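Local coordinates for putative alpha-L-fucosidase (Bacteroides thetaiotaomicron, PDB 3EYP), which probably hydrolyses alpha-L-fucosidic linkages as a glycoside hydrolase of family 29, at residues T46-P51 against S92-W98; D104-V110 against L153-Y157; L124-D128 against Y142-Y146. One frame throughout, in Å; residues are numbered along the deposited sequence.

Contact 1. Residues T46-P51 against S92-W98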
ATOM      1  N   THR A  46      19.322  21.606  15.715  1.00 38.44           N
ATOM      2  CA  THR A  46      19.606  20.166  15.724  1.00 39.55           C
ATOM      3  C   THR A  46      19.782  19.583  17.095  1.00 39.57           C
ATOM      4  O   THR A  46      19.510  18.372  17.295  1.00 39.99           O
ATOM      5  CB  THR A  46      20.879  19.798  14.935  1.00 39.91           C
ATOM      6  OG1 THR A  46      21.996  20.498  15.490  1.00 39.53           O
ATOM      7  CG2 THR A  46      20.718  20.152  13.453  1.00 36.00           C
ATOM      8  N   ALA A  47      20.242  20.435  18.028  1.00 38.66           N
ATOM      9  CA  ALA A  47      20.479  20.010  19.413  1.00 38.33           C
ATOM     10  C   ALA A  47      19.259  19.312  20.049  1.00 39.10           C
ATOM     11  O   ALA A  47      19.395  18.434  20.911  1.00 39.97           O
ATOM     12  CB  ALA A  47      20.850  21.213  20.320  1.00 37.45           C
ATOM     13  N   ILE A  48      18.058  19.765  19.674  1.00 38.57           N
ATOM     14  CA  ILE A  48      16.827  19.256  20.312  1.00 38.01           C
ATOM     15  C   ILE A  48      16.524  17.800  20.009  1.00 37.98           C
ATOM     16  O   ILE A  48      15.701  17.190  20.680  1.00 38.84           O
ATOM     17  CB  ILE A  48      15.541  20.110  20.002  1.00 37.56           C
ATOM     18  CG1 ILE A  48      15.037  19.885  18.556  1.00 36.01           C
ATOM     19  CG2 ILE A  48      15.786  21.604  20.202  1.00 37.12           C
ATOM     20  CD1 ILE A  48      13.610  20.587  18.295  1.00 37.89           C
ATOM     21  N   PHE A  49      17.185  17.232  19.011  1.00 39.01           N
ATOM     22  CA  PHE A  49      16.912  15.852  18.643  1.00 38.87           C
ATOM     23  C   PHE A  49      17.648  14.957  19.609  1.00 39.20           C
ATOM     24  O   PHE A  49      18.854  14.852  19.636  1.00 40.22           O
ATOM     25  CB  PHE A  49      17.296  15.532  17.182  1.00 38.46           C
ATOM     26  CG  PHE A  49      16.990  14.112  16.772  1.00 39.79           C
ATOM     27  CD1 PHE A  49      15.732  13.776  16.296  1.00 39.40           C
ATOM     28  CD2 PHE A  49      17.924  13.101  16.903  1.00 40.25           C
ATOM     29  CE1 PHE A  49      15.403  12.492  15.895  1.00 40.45           C
ATOM     30  CE2 PHE A  49      17.597  11.780  16.519  1.00 37.33           C
ATOM     31  CZ  PHE A  49      16.338  11.486  15.992  1.00 40.53           C
ATOM     32  N   ASN A  50      16.852  14.259  20.394  1.00 39.63           N
ATOM     33  CA  ASN A  50      17.364  13.542  21.502  1.00 38.78           C
ATOM     34  C   ASN A  50      16.461  12.439  22.056  1.00 39.72           C
ATOM     35  O   ASN A  50      16.044  12.520  23.210  1.00 40.73           O
ATOM     36  CB  ASN A  50      17.635  14.554  22.635  1.00 39.64           C
ATOM     37  CG  ASN A  50      18.558  14.016  23.653  1.00 40.39           C
ATOM     38  OD1 ASN A  50      19.352  13.115  23.378  1.00 46.61           O
ATOM     39  ND2 ASN A  50      18.476  14.552  24.853  1.00 45.88           N
ATOM     40  N   PRO A  51      16.222  11.381  21.274  1.00 40.63           N
ATOM     41  CA  PRO A  51      15.423  10.258  21.801  1.00 41.12           C
ATOM     42  C   PRO A  51      16.124   9.548  22.920  1.00 41.87           C
ATOM     43  O   PRO A  51      17.323   9.447  22.907  1.00 42.81           O
ATOM     44  CB  PRO A  51      15.263   9.347  20.611  1.00 40.51           C
ATOM     45  CG  PRO A  51      16.406   9.728  19.669  1.00 41.48           C
ATOM     46  CD  PRO A  51      16.600  11.188  19.862  1.00 40.28           C
ATOM     47  N   SER A  92      21.647  17.521  10.697  1.00 38.50           N
ATOM     48  CA  SER A  92      21.486  16.091  10.944  1.00 38.68           C
ATOM     49  C   SER A  92      21.783  15.658  12.349  1.00 38.88           C
ATOM     50  O   SER A  92      22.200  16.433  13.210  1.00 35.70           O
ATOM     51  CB  SER A  92      22.405  15.267  10.011  1.00 38.64           C
ATOM     52  OG  SER A  92      23.704  15.239  10.519  1.00 37.79           O
ATOM     53  N   VAL A  93      21.671  14.337  12.496  1.00 38.67           N
ATOM     54  CA  VAL A  93      22.003  13.649  13.731  1.00 39.44           C
ATOM     55  C   VAL A  93      23.444  13.914  14.189  1.00 40.30           C
ATOM     56  O   VAL A  93      23.738  13.905  15.358  1.00 40.64           O
ATOM     57  CB  VAL A  93      21.733  12.113  13.715  1.00 39.32           C
ATOM     58  CG1 VAL A  93      20.234  11.906  13.889  1.00 41.07           C
ATOM     59  CG2 VAL A  93      22.301  11.386  12.415  1.00 35.89           C
ATOM     60  N   LYS A  94      24.291  14.229  13.226  1.00 40.54           N
ATOM     61  CA  LYS A  94      25.727  14.563  13.467  1.00 41.74           C
ATOM     62  C   LYS A  94      25.854  15.650  14.524  1.00 40.27           C
ATOM     63  O   LYS A  94      26.849  15.734  15.249  1.00 40.38           O
ATOM     64  CB  LYS A  94      26.439  15.077  12.179  1.00 41.65           C
ATOM     65  CG  LYS A  94      27.710  14.316  11.896  1.00 48.17           C
ATOM     66  CD  LYS A  94      28.713  14.954  10.898  1.00 51.15           C
ATOM     67  CE  LYS A  94      28.233  16.100  10.005  1.00 53.71           C
ATOM     68  NZ  LYS A  94      28.773  16.055   8.557  1.00 57.70           N
ATOM     69  N   ASN A  95      24.801  16.469  14.605  1.00 39.53           N
ATOM     70  CA  ASN A  95      24.777  17.676  15.457  1.00 39.59           C
ATOM     71  C   ASN A  95      23.652  17.738  16.477  1.00 38.49           C
ATOM     72  O   ASN A  95      23.337  18.762  17.030  1.00 38.45           O
ATOM     73  CB  ASN A  95      24.842  18.919  14.609  1.00 38.11           C
ATOM     74  CG  ASN A  95      26.226  19.116  13.996  1.00 40.54           C
ATOM     75  OD1 ASN A  95      27.241  19.152  14.705  1.00 40.28           O
ATOM     76  ND2 ASN A  95      26.281  19.212  12.670  1.00 36.93           N
ATOM     77  N   ALA A  96      23.111  16.557  16.712  1.00 39.29           N
ATOM     78  CA  ALA A  96      22.117  16.268  17.728  1.00 39.08           C
ATOM     79  C   ALA A  96      22.757  16.076  19.098  1.00 39.24           C
ATOM     80  O   ALA A  96      23.956  15.801  19.232  1.00 40.79           O
ATOM     81  CB  ALA A  96      21.285  15.016  17.346  1.00 37.91           C
ATOM     82  N   ALA A  97      21.947  16.213  20.101  1.00 40.11           N
ATOM     83  CA  ALA A  97      22.369  15.909  21.476  1.00 41.34           C
ATOM     84  C   ALA A  97      22.429  14.388  21.614  1.00 41.28           C
ATOM     85  O   ALA A  97      23.286  13.841  22.272  1.00 42.34           O
ATOM     86  CB  ALA A  97      21.439  16.561  22.513  1.00 42.11           C
ATOM     87  N   TRP A  98      21.594  13.711  20.843  1.00 40.32           N
ATOM     88  CA  TRP A  98      21.432  12.255  20.886  1.00 39.40           C
ATOM     89  C   TRP A  98      22.786  11.609  20.653  1.00 39.99           C
ATOM     90  O   TRP A  98      23.477  11.894  19.678  1.00 39.89           O
ATOM     91  CB  TRP A  98      20.476  11.767  19.781  1.00 40.23           C
ATOM     92  CG  TRP A  98      20.268  10.268  19.740  1.00 37.22           C
ATOM     93  CD1 TRP A  98      19.831   9.470  20.763  1.00 38.77           C
ATOM     94  CD2 TRP A  98      20.434   9.409  18.608  1.00 41.01           C
ATOM     95  NE1 TRP A  98      19.746   8.176  20.350  1.00 41.40           N
ATOM     96  CE2 TRP A  98      20.108   8.101  19.030  1.00 41.19           C
ATOM     97  CE3 TRP A  98      20.829   9.612  17.285  1.00 38.58           C
ATOM     98  CZ2 TRP A  98      20.153   7.013  18.170  1.00 44.16           C
ATOM     99  CZ3 TRP A  98      20.904   8.537  16.452  1.00 44.64           C
ATOM    100  CH2 TRP A  98      20.578   7.234  16.897  1.00 41.85           C
TER
HETATM  101  O   HOH W   1      17.968   6.581  22.734  1.00 49.06           O
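The methyl CG2 of Thr46 sits 3.9 Å from the backbone N of Ser92, where the second loop enters the contact. One residue on, Val93 lies side by side with Phe49, both pointing the same way, and its CG1 comes to 3.7 Å from Phe49 CE2. The carbonyl of Asn95 then receives the hydroxyl of Thr46, with OG1 and Asn95 O only 2.7 Å apart. The donor stands above the carbonyl plane, 61° out of it, and so misses the lone pairs. Thr46 reaches this oxygen because OG1 is tucked between its own backbone N and carbonyl carbon (chi1 58°). The amide of Asn95 is engaged elsewhere, its ND2 donating to Asp90 O.

At Ala96 the CA hydrogen faces Thr46 O, and the methyl meets the edge of the Phe49 ring, CB lying 3.9 Å from CD2. Ala97 N makes two weak bonds, to Ala47 O and to Phe49 O. Phe49 O has a better donor in Trp98 N, 3.2 Å away and in the carbonyl plane. The Trp98 indole crosses Pro51 at about a right angle: Pro51 CG stands 3.7 Å from the centroid of the five-membered ring, 15° off its normal, a CH-pi contact. Its other ring presents CE3 to the Phe49 edge. Replacing Trp98 by a leucine would probably leave Pro51 CG without its aromatic platform and open a gap beside Phe49 CE2. A water accepts a weak bond from Trp98 NE1 and donates to Pro51 O.

The two loops, which follow strands 22-26 and 70-76, are thus fastened chiefly through backbone carbonyls, while the cohesion between side chains is apolar and aromatic, extended round Phe49 by Phe28, Phe33 and Phe81.

Contact 2. Residues D104-V110 against L153-Y157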
ATOM      1  N   ASP A 104      23.114   7.200  14.337  1.00 39.08           N
ATOM      2  CA  ASP A 104      22.597   7.023  12.965  1.00 38.32           C
ATOM      3  C   ASP A 104      21.317   6.219  13.033  1.00 37.75           C
ATOM      4  O   ASP A 104      21.306   5.025  13.230  1.00 37.37           O
ATOM      5  CB  ASP A 104      23.674   6.366  12.106  1.00 37.96           C
ATOM      6  CG  ASP A 104      23.280   6.214  10.624  1.00 38.70           C
ATOM      7  OD1 ASP A 104      22.074   6.329  10.268  1.00 37.95           O
ATOM      8  OD2 ASP A 104      24.190   5.912   9.834  1.00 37.50           O
ATOM      9  N   VAL A 105      20.217   6.934  12.949  1.00 38.21           N
ATOM     10  CA  VAL A 105      18.912   6.309  13.063  1.00 37.89           C
ATOM     11  C   VAL A 105      18.611   5.432  11.826  1.00 37.09           C
ATOM     12  O   VAL A 105      18.090   4.325  11.973  1.00 37.88           O
ATOM     13  CB  VAL A 105      17.779   7.331  13.313  1.00 37.22           C
ATOM     14  CG1 VAL A 105      16.503   6.594  13.513  1.00 36.57           C
ATOM     15  CG2 VAL A 105      18.098   8.202  14.564  1.00 38.25           C
ATOM     16  N   VAL A 106      19.044   5.877  10.672  1.00 36.80           N
ATOM     17  CA  VAL A 106      18.860   5.091   9.431  1.00 37.88           C
ATOM     18  C   VAL A 106      19.577   3.716   9.591  1.00 38.31           C
ATOM     19  O   VAL A 106      19.002   2.678   9.346  1.00 39.77           O
ATOM     20  CB  VAL A 106      19.249   5.809   8.133  1.00 38.24           C
ATOM     21  CG1 VAL A 106      18.954   4.922   6.944  1.00 37.57           C
ATOM     22  CG2 VAL A 106      18.385   7.131   7.916  1.00 35.73           C
ATOM     23  N   ARG A 107      20.791   3.756  10.098  1.00 39.07           N
ATOM     24  CA  ARG A 107      21.568   2.546  10.422  1.00 38.54           C
ATOM     25  C   ARG A 107      20.769   1.600  11.323  1.00 39.03           C
ATOM     26  O   ARG A 107      20.558   0.465  10.992  1.00 40.65           O
ATOM     27  CB  ARG A 107      22.880   2.891  11.121  1.00 39.99           C
ATOM     28  CG  ARG A 107      23.924   1.751  11.242  1.00 39.80           C
ATOM     29  CD  ARG A 107      24.184   0.977   9.940  1.00 42.84           C
ATOM     30  NE  ARG A 107      24.962   1.803   9.011  1.00 42.68           N
ATOM     31  CZ  ARG A 107      25.048   1.606   7.706  1.00 45.63           C
ATOM     32  NH1 ARG A 107      24.445   0.586   7.140  1.00 47.21           N
ATOM     33  NH2 ARG A 107      25.764   2.424   6.955  1.00 42.70           N
ATOM     34  N   GLU A 108      20.387   2.072  12.494  1.00 39.75           N
ATOM     35  CA  GLU A 108      19.567   1.297  13.452  1.00 38.79           C
ATOM     36  C   GLU A 108      18.330   0.662  12.800  1.00 39.68           C
ATOM     37  O   GLU A 108      17.985  -0.507  13.009  1.00 38.87           O
ATOM     38  CB  GLU A 108      19.173   2.181  14.647  1.00 40.68           C
ATOM     39  CG  GLU A 108      20.447   2.721  15.356  1.00 42.74           C
ATOM     40  CD  GLU A 108      20.297   3.108  16.812  1.00 46.14           C
ATOM     41  OE1 GLU A 108      19.360   2.650  17.498  1.00 45.06           O
ATOM     42  OE2 GLU A 108      21.209   3.833  17.287  1.00 46.31           O
ATOM     43  N   PHE A 109      17.640   1.499  12.051  1.00 38.46           N
ATOM     44  CA  PHE A 109      16.467   1.100  11.281  1.00 38.92           C
ATOM     45  C   PHE A 109      16.724  -0.066  10.337  1.00 39.79           C
ATOM     46  O   PHE A 109      16.087  -1.128  10.450  1.00 39.14           O
ATOM     47  CB  PHE A 109      15.861   2.319  10.540  1.00 38.79           C
ATOM     48  CG  PHE A 109      14.733   1.961   9.606  1.00 41.12           C
ATOM     49  CD1 PHE A 109      13.484   1.541  10.091  1.00 42.53           C
ATOM     50  CD2 PHE A 109      14.913   2.043   8.250  1.00 41.89           C
ATOM     51  CE1 PHE A 109      12.468   1.197   9.209  1.00 40.67           C
ATOM     52  CE2 PHE A 109      13.918   1.702   7.395  1.00 40.46           C
ATOM     53  CZ  PHE A 109      12.685   1.280   7.888  1.00 39.67           C
ATOM     54  N   VAL A 110      17.630   0.133   9.383  1.00 39.11           N
ATOM     55  CA  VAL A 110      17.943  -0.929   8.420  1.00 39.52           C
ATOM     56  C   VAL A 110      18.568  -2.148   9.084  1.00 41.08           C
ATOM     57  O   VAL A 110      18.382  -3.264   8.599  1.00 40.88           O
ATOM     58  CB  VAL A 110      18.846  -0.535   7.193  1.00 39.13           C
ATOM     59  CG1 VAL A 110      18.213   0.568   6.357  1.00 41.52           C
ATOM     60  CG2 VAL A 110      20.236  -0.184   7.615  1.00 36.37           C
ATOM     61  N   LEU A 153      22.307   6.773   0.639  1.00 39.73           N
ATOM     62  CA  LEU A 153      21.218   5.931   1.189  1.00 38.32           C
ATOM     63  C   LEU A 153      20.969   4.684   0.355  1.00 37.97           C
ATOM     64  O   LEU A 153      20.489   3.619   0.853  1.00 38.07           O
ATOM     65  CB  LEU A 153      19.902   6.760   1.325  1.00 38.90           C
ATOM     66  CG  LEU A 153      19.971   7.816   2.439  1.00 40.11           C
ATOM     67  CD1 LEU A 153      18.759   8.740   2.508  1.00 39.52           C
ATOM     68  CD2 LEU A 153      20.233   7.170   3.760  1.00 38.50           C
ATOM     69  N   MET A 154      21.313   4.805  -0.915  1.00 39.08           N
ATOM     70  CA  MET A 154      21.094   3.694  -1.901  1.00 39.61           C
ATOM     71  C   MET A 154      22.305   2.767  -2.038  1.00 41.81           C
ATOM     72  O   MET A 154      22.240   1.705  -2.695  1.00 41.35           O
ATOM     73  CB  MET A 154      20.732   4.237  -3.298  1.00 40.94           C
ATOM     74  CG  MET A 154      19.305   4.862  -3.464  1.00 39.06           C
ATOM     75  SD  MET A 154      17.834   3.954  -2.900  1.00 32.88           S
ATOM     76  CE  MET A 154      17.536   4.906  -1.400  1.00 39.93           C
ATOM     77  N   SER A 155      23.394   3.186  -1.395  1.00 42.91           N
ATOM     78  CA  SER A 155      24.673   2.483  -1.454  1.00 43.22           C
ATOM     79  C   SER A 155      25.085   1.805  -0.161  1.00 43.81           C
ATOM     80  O   SER A 155      25.692   0.740  -0.178  1.00 43.22           O
ATOM     81  CB  SER A 155      25.808   3.420  -1.886  1.00 43.70           C
ATOM     82  OG  SER A 155      25.624   3.995  -3.174  1.00 45.24           O
ATOM     83  N   ASP A 156      24.870   2.454   0.966  1.00 43.68           N
ATOM     84  CA  ASP A 156      25.603   2.066   2.171  1.00 44.01           C
ATOM     85  C   ASP A 156      24.709   1.469   3.265  1.00 43.47           C
ATOM     86  O   ASP A 156      25.159   1.196   4.366  1.00 43.28           O
ATOM     87  CB  ASP A 156      26.395   3.247   2.774  1.00 43.75           C
ATOM     88  CG  ASP A 156      27.416   3.863   1.788  1.00 46.98           C
ATOM     89  OD1 ASP A 156      28.045   3.118   1.004  1.00 45.54           O
ATOM     90  OD2 ASP A 156      27.565   5.113   1.805  1.00 49.61           O
ATOM     91  N   TYR A 157      23.445   1.310   2.936  1.00 43.31           N
ATOM     92  CA  TYR A 157      22.433   0.943   3.934  1.00 42.43           C
ATOM     93  C   TYR A 157      21.636  -0.302   3.623  1.00 42.79           C
ATOM     94  O   TYR A 157      20.502  -0.495   4.063  1.00 42.73           O
ATOM     95  CB  TYR A 157      21.511   2.175   4.164  1.00 43.05           C
ATOM     96  CG  TYR A 157      22.205   3.246   4.964  1.00 39.53           C
ATOM     97  CD1 TYR A 157      22.137   3.261   6.334  1.00 43.31           C
ATOM     98  CD2 TYR A 157      22.995   4.214   4.333  1.00 40.28           C
ATOM     99  CE1 TYR A 157      22.807   4.221   7.076  1.00 41.73           C
ATOM    100  CE2 TYR A 157      23.619   5.166   5.057  1.00 39.20           C
ATOM    101  CZ  TYR A 157      23.526   5.176   6.426  1.00 38.69           C
ATOM    102  OH  TYR A 157      24.203   6.139   7.169  1.00 40.37           O
TER
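Arg107 lays its guanidinium flat on the ring of Tyr157, with centres 3.9 Å apart and planes only 5° from parallel, a stack that is also a cation-pi contact. NH2 stands over the rim of that face, 3.5 Å from Tyr157 CE1. The same group grips Asp156 O end-on, NH1 and NH2 each 2.9 Å from this one oxygen, which lies in the guanidinium plane. One arginine therefore holds two successive residues, by its face and by its edge.

At the phenol end, Tyr157 OH donates to Asp104 OD2 over 2.7 Å, meeting it on the syn side, 16° out of the carboxylate plane. Val106 CG1 approaches the ring obliquely, 3.6 Å from Tyr157 CD1, and Val110 CG2 borders its edge.

Behind this shell, the other carboxylate oxygen of Asp104, OD1, accepts from Arg107 N at 2.9 Å, the N-cap bond of helix 105-116. The aspartate thus fixes the hydroxyl and the helix start together. The Arg107 chain bends at both chi2 (48°) and chi3, which folds its head back over the tyrosine. Further in, Val106 CG1 touches Leu153 CD2, and both side chains rest on Ala75 of strand 70-76.

The start of helix 105-116 thus meets the end of helix 139-155 and the residues just after it. These two helices precede and follow strand 119-124, in the beta/alpha-barrel domain to which this family belongs.

Contact 3. Residues L124-D128 against Y142-Y146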
ATOM      1  N   LEU A 124      12.773  10.196   1.444  1.00 38.50           N
ATOM      2  CA  LEU A 124      13.782  11.291   1.344  1.00 38.20           C
ATOM      3  C   LEU A 124      13.154  12.478   0.621  1.00 39.26           C
ATOM      4  O   LEU A 124      13.033  12.483  -0.585  1.00 39.28           O
ATOM      5  CB  LEU A 124      15.020  10.830   0.586  1.00 39.48           C
ATOM      6  CG  LEU A 124      16.253  11.742   0.506  1.00 36.59           C
ATOM      7  CD1 LEU A 124      16.875  11.968   1.926  1.00 35.85           C
ATOM      8  CD2 LEU A 124      17.230  11.161  -0.444  1.00 39.03           C
ATOM      9  N   GLY A 125      12.747  13.458   1.433  1.00 39.06           N
ATOM     10  CA  GLY A 125      11.856  14.554   1.058  1.00 38.71           C
ATOM     11  C   GLY A 125      12.346  15.391  -0.104  1.00 39.33           C
ATOM     12  O   GLY A 125      13.387  16.023  -0.010  1.00 37.26           O
ATOM     13  N   PRO A 126      11.636  15.359  -1.266  1.00 38.44           N
ATOM     14  CA  PRO A 126      12.132  16.234  -2.329  1.00 37.88           C
ATOM     15  C   PRO A 126      12.168  17.717  -2.041  1.00 37.73           C
ATOM     16  O   PRO A 126      13.162  18.369  -2.330  1.00 36.97           O
ATOM     17  CB  PRO A 126      11.237  15.917  -3.527  1.00 39.51           C
ATOM     18  CG  PRO A 126      10.761  14.538  -3.278  1.00 37.91           C
ATOM     19  CD  PRO A 126      10.685  14.355  -1.765  1.00 40.08           C
ATOM     20  N   HIS A 127      11.078  18.266  -1.531  1.00 37.65           N
ATOM     21  CA  HIS A 127      11.060  19.661  -1.106  1.00 37.66           C
ATOM     22  C   HIS A 127      11.804  19.731   0.239  1.00 37.15           C
ATOM     23  O   HIS A 127      11.549  18.952   1.154  1.00 37.61           O
ATOM     24  CB  HIS A 127       9.653  20.234  -0.967  1.00 37.63           C
ATOM     25  CG  HIS A 127       9.615  21.643  -0.460  1.00 37.24           C
ATOM     26  ND1 HIS A 127      10.192  22.712  -1.128  1.00 39.11           N
ATOM     27  CD2 HIS A 127       9.026  22.166   0.640  1.00 35.80           C
ATOM     28  CE1 HIS A 127       9.956  23.827  -0.461  1.00 37.93           C
ATOM     29  NE2 HIS A 127       9.276  23.518   0.632  1.00 37.42           N
ATOM     30  N   ASP A 128      12.747  20.657   0.298  1.00 37.11           N
ATOM     31  CA  ASP A 128      13.637  20.814   1.508  1.00 37.12           C
ATOM     32  C   ASP A 128      13.648  22.244   1.953  1.00 37.76           C
ATOM     33  O   ASP A 128      14.272  23.138   1.315  1.00 37.67           O
ATOM     34  CB  ASP A 128      15.052  20.275   1.140  1.00 36.21           C
ATOM     35  CG  ASP A 128      16.008  20.171   2.318  1.00 38.44           C
ATOM     36  OD1 ASP A 128      15.988  21.034   3.202  1.00 37.98           O
ATOM     37  OD2 ASP A 128      16.772  19.169   2.339  1.00 38.92           O
ATOM     38  N   TYR A 142      20.545  22.002  -5.691  1.00 42.14           N
ATOM     39  CA  TYR A 142      19.803  21.160  -4.784  1.00 41.48           C
ATOM     40  C   TYR A 142      19.728  19.772  -5.419  1.00 41.42           C
ATOM     41  O   TYR A 142      19.733  18.744  -4.753  1.00 39.89           O
ATOM     42  CB  TYR A 142      18.407  21.705  -4.525  1.00 40.79           C
ATOM     43  CG  TYR A 142      17.602  20.723  -3.666  1.00 42.55           C
ATOM     44  CD1 TYR A 142      17.853  20.607  -2.298  1.00 40.58           C
ATOM     45  CD2 TYR A 142      16.662  19.863  -4.219  1.00 41.03           C
ATOM     46  CE1 TYR A 142      17.162  19.725  -1.513  1.00 40.24           C
ATOM     47  CE2 TYR A 142      15.988  18.945  -3.430  1.00 39.68           C
ATOM     48  CZ  TYR A 142      16.245  18.892  -2.059  1.00 41.42           C
ATOM     49  OH  TYR A 142      15.566  18.021  -1.217  1.00 39.03           O
ATOM     50  N   LYS A 143      19.611  19.769  -6.741  1.00 43.30           N
ATOM     51  CA  LYS A 143      19.593  18.510  -7.494  1.00 42.17           C
ATOM     52  C   LYS A 143      20.836  17.727  -7.161  1.00 42.87           C
ATOM     53  O   LYS A 143      20.771  16.528  -6.882  1.00 42.85           O
ATOM     54  CB  LYS A 143      19.535  18.738  -9.008  1.00 44.05           C
ATOM     55  CG  LYS A 143      19.965  17.514  -9.841  1.00 45.99           C
ATOM     56  CD  LYS A 143      20.065  17.797 -11.314  1.00 49.89           C
ATOM     57  CE  LYS A 143      21.339  18.544 -11.673  1.00 54.22           C
ATOM     58  NZ  LYS A 143      21.520  18.610 -13.159  1.00 58.72           N
ATOM     59  N   GLU A 144      21.990  18.379  -7.170  1.00 41.70           N
ATOM     60  CA  GLU A 144      23.231  17.643  -6.821  1.00 42.54           C
ATOM     61  C   GLU A 144      23.290  17.199  -5.362  1.00 42.00           C
ATOM     62  O   GLU A 144      23.751  16.121  -5.075  1.00 40.78           O
ATOM     63  CB  GLU A 144      24.514  18.443  -7.137  1.00 44.03           C
ATOM     64  CG  GLU A 144      24.585  18.924  -8.544  1.00 49.73           C
ATOM     65  CD  GLU A 144      24.539  17.781  -9.561  1.00 58.33           C
ATOM     66  OE1 GLU A 144      25.096  16.670  -9.300  1.00 61.34           O
ATOM     67  OE2 GLU A 144      23.909  18.003 -10.624  1.00 67.63           O
ATOM     68  N   TYR A 145      22.824  18.059  -4.454  1.00 42.11           N
ATOM     69  CA  TYR A 145      22.812  17.755  -2.996  1.00 41.31           C
ATOM     70  C   TYR A 145      21.993  16.489  -2.738  1.00 40.92           C
ATOM     71  O   TYR A 145      22.422  15.502  -2.098  1.00 39.59           O
ATOM     72  CB  TYR A 145      22.181  18.920  -2.178  1.00 41.07           C
ATOM     73  CG  TYR A 145      21.827  18.601  -0.706  1.00 41.05           C
ATOM     74  CD1 TYR A 145      22.822  18.311   0.215  1.00 41.63           C
ATOM     75  CD2 TYR A 145      20.509  18.609  -0.248  1.00 41.73           C
ATOM     76  CE1 TYR A 145      22.535  18.024   1.519  1.00 38.86           C
ATOM     77  CE2 TYR A 145      20.201  18.315   1.059  1.00 39.01           C
ATOM     78  CZ  TYR A 145      21.220  18.016   1.947  1.00 38.19           C
ATOM     79  OH  TYR A 145      20.995  17.774   3.267  1.00 40.86           O
ATOM     80  N   TYR A 146      20.796  16.545  -3.260  1.00 41.23           N
ATOM     81  CA  TYR A 146      19.861  15.425  -3.114  1.00 40.94           C
ATOM     82  C   TYR A 146      20.479  14.148  -3.694  1.00 41.48           C
ATOM     83  O   TYR A 146      20.399  13.080  -3.118  1.00 41.30           O
ATOM     84  CB  TYR A 146      18.506  15.727  -3.784  1.00 41.01           C
ATOM     85  CG  TYR A 146      17.411  14.697  -3.455  1.00 38.88           C
ATOM     86  CD1 TYR A 146      16.494  14.926  -2.475  1.00 39.01           C
ATOM     87  CD2 TYR A 146      17.305  13.503  -4.194  1.00 40.35           C
ATOM     88  CE1 TYR A 146      15.504  13.999  -2.185  1.00 37.01           C
ATOM     89  CE2 TYR A 146      16.339  12.595  -3.915  1.00 40.76           C
ATOM     90  CZ  TYR A 146      15.428  12.842  -2.947  1.00 38.63           C
ATOM     91  OH  TYR A 146      14.457  11.880  -2.682  1.00 42.50           O
TER
HETATM   92  O   HOH W   2      18.583  18.875   4.331  1.00 41.34           O
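Tyr146 and Leu124 come from opposite directions, and the tyrosine ring takes the leucine on one face: Leu124 CD2 stands 3.9 Å from the ring centroid, 26° off the normal, in a CH-pi contact displaced toward the phenol end. The hydroxyl of the same ring donates to Leu124 O over 2.6 Å, tilted 28° from the carbonyl plane, while that oxygen lies at the edge of the ring and in its plane. A single residue thus meets the ring twice, by side chain on the face and by backbone at the rim.

Tyr142, one helical turn earlier, points roughly the same way, toward the turn, its CG anti to the backbone N (chi1 175°). Its OH gives a weak bond to Pro126 O at 2.7 Å and is also hydrogen-bonded to Lys76 NZ. Asp128 approaches this ring obliquely, with CB 3.4 Å from Tyr142 CE1.

Tyr145 faces Asp128 with its edge, CE2 lying 3.8 Å from Asp128 OD2. A water closes the rest of the distance, donating to Asp128 OD2 at 2.7 Å and accepting from Tyr145 OH at 2.9 Å. The other carboxylate oxygen, OD1, caps helix 129-132 by accepting from Glu131 N.

Two phenols of helix 139-155 therefore bring hydroxyls to backbone carbonyls of a buried turn at the end of strand 119-124, one of them weakly, and the third is linked to Asp128 through water. Lys76, in a salt bridge with Asp128 OD2 and hydrogen-bonded to Gly125 O, probably offsets the carboxylate charge in this buried contact.

Overall arrangement
The three contacts involve elements that follow strands 22-26, 70-76 and 119-124 of the parallel barrel. Contacts 1 and 2 have centres about 17 Å apart and touch through Trp98, whose CZ3 lies 3.3 Å from N of Asp104, the N-cap residue of helix 105-116. Contacts 2 and 3, also about 17 Å apart between centres, share helix 139-155 and meet where Leu153 CD1 packs 3.8 Å from Leu124 CD1. Contacts 1 and 3 remain separate, about 7 Å at their nearest atoms. Both loops of contact 1 and the turn of contact 3 follow the C-terminal ends of barrel strands, where beta/alpha-barrel enzymes carry their active sites; contact 2 instead joins the start of helix 105-116 to the end of helix 139-155 and the loop after it.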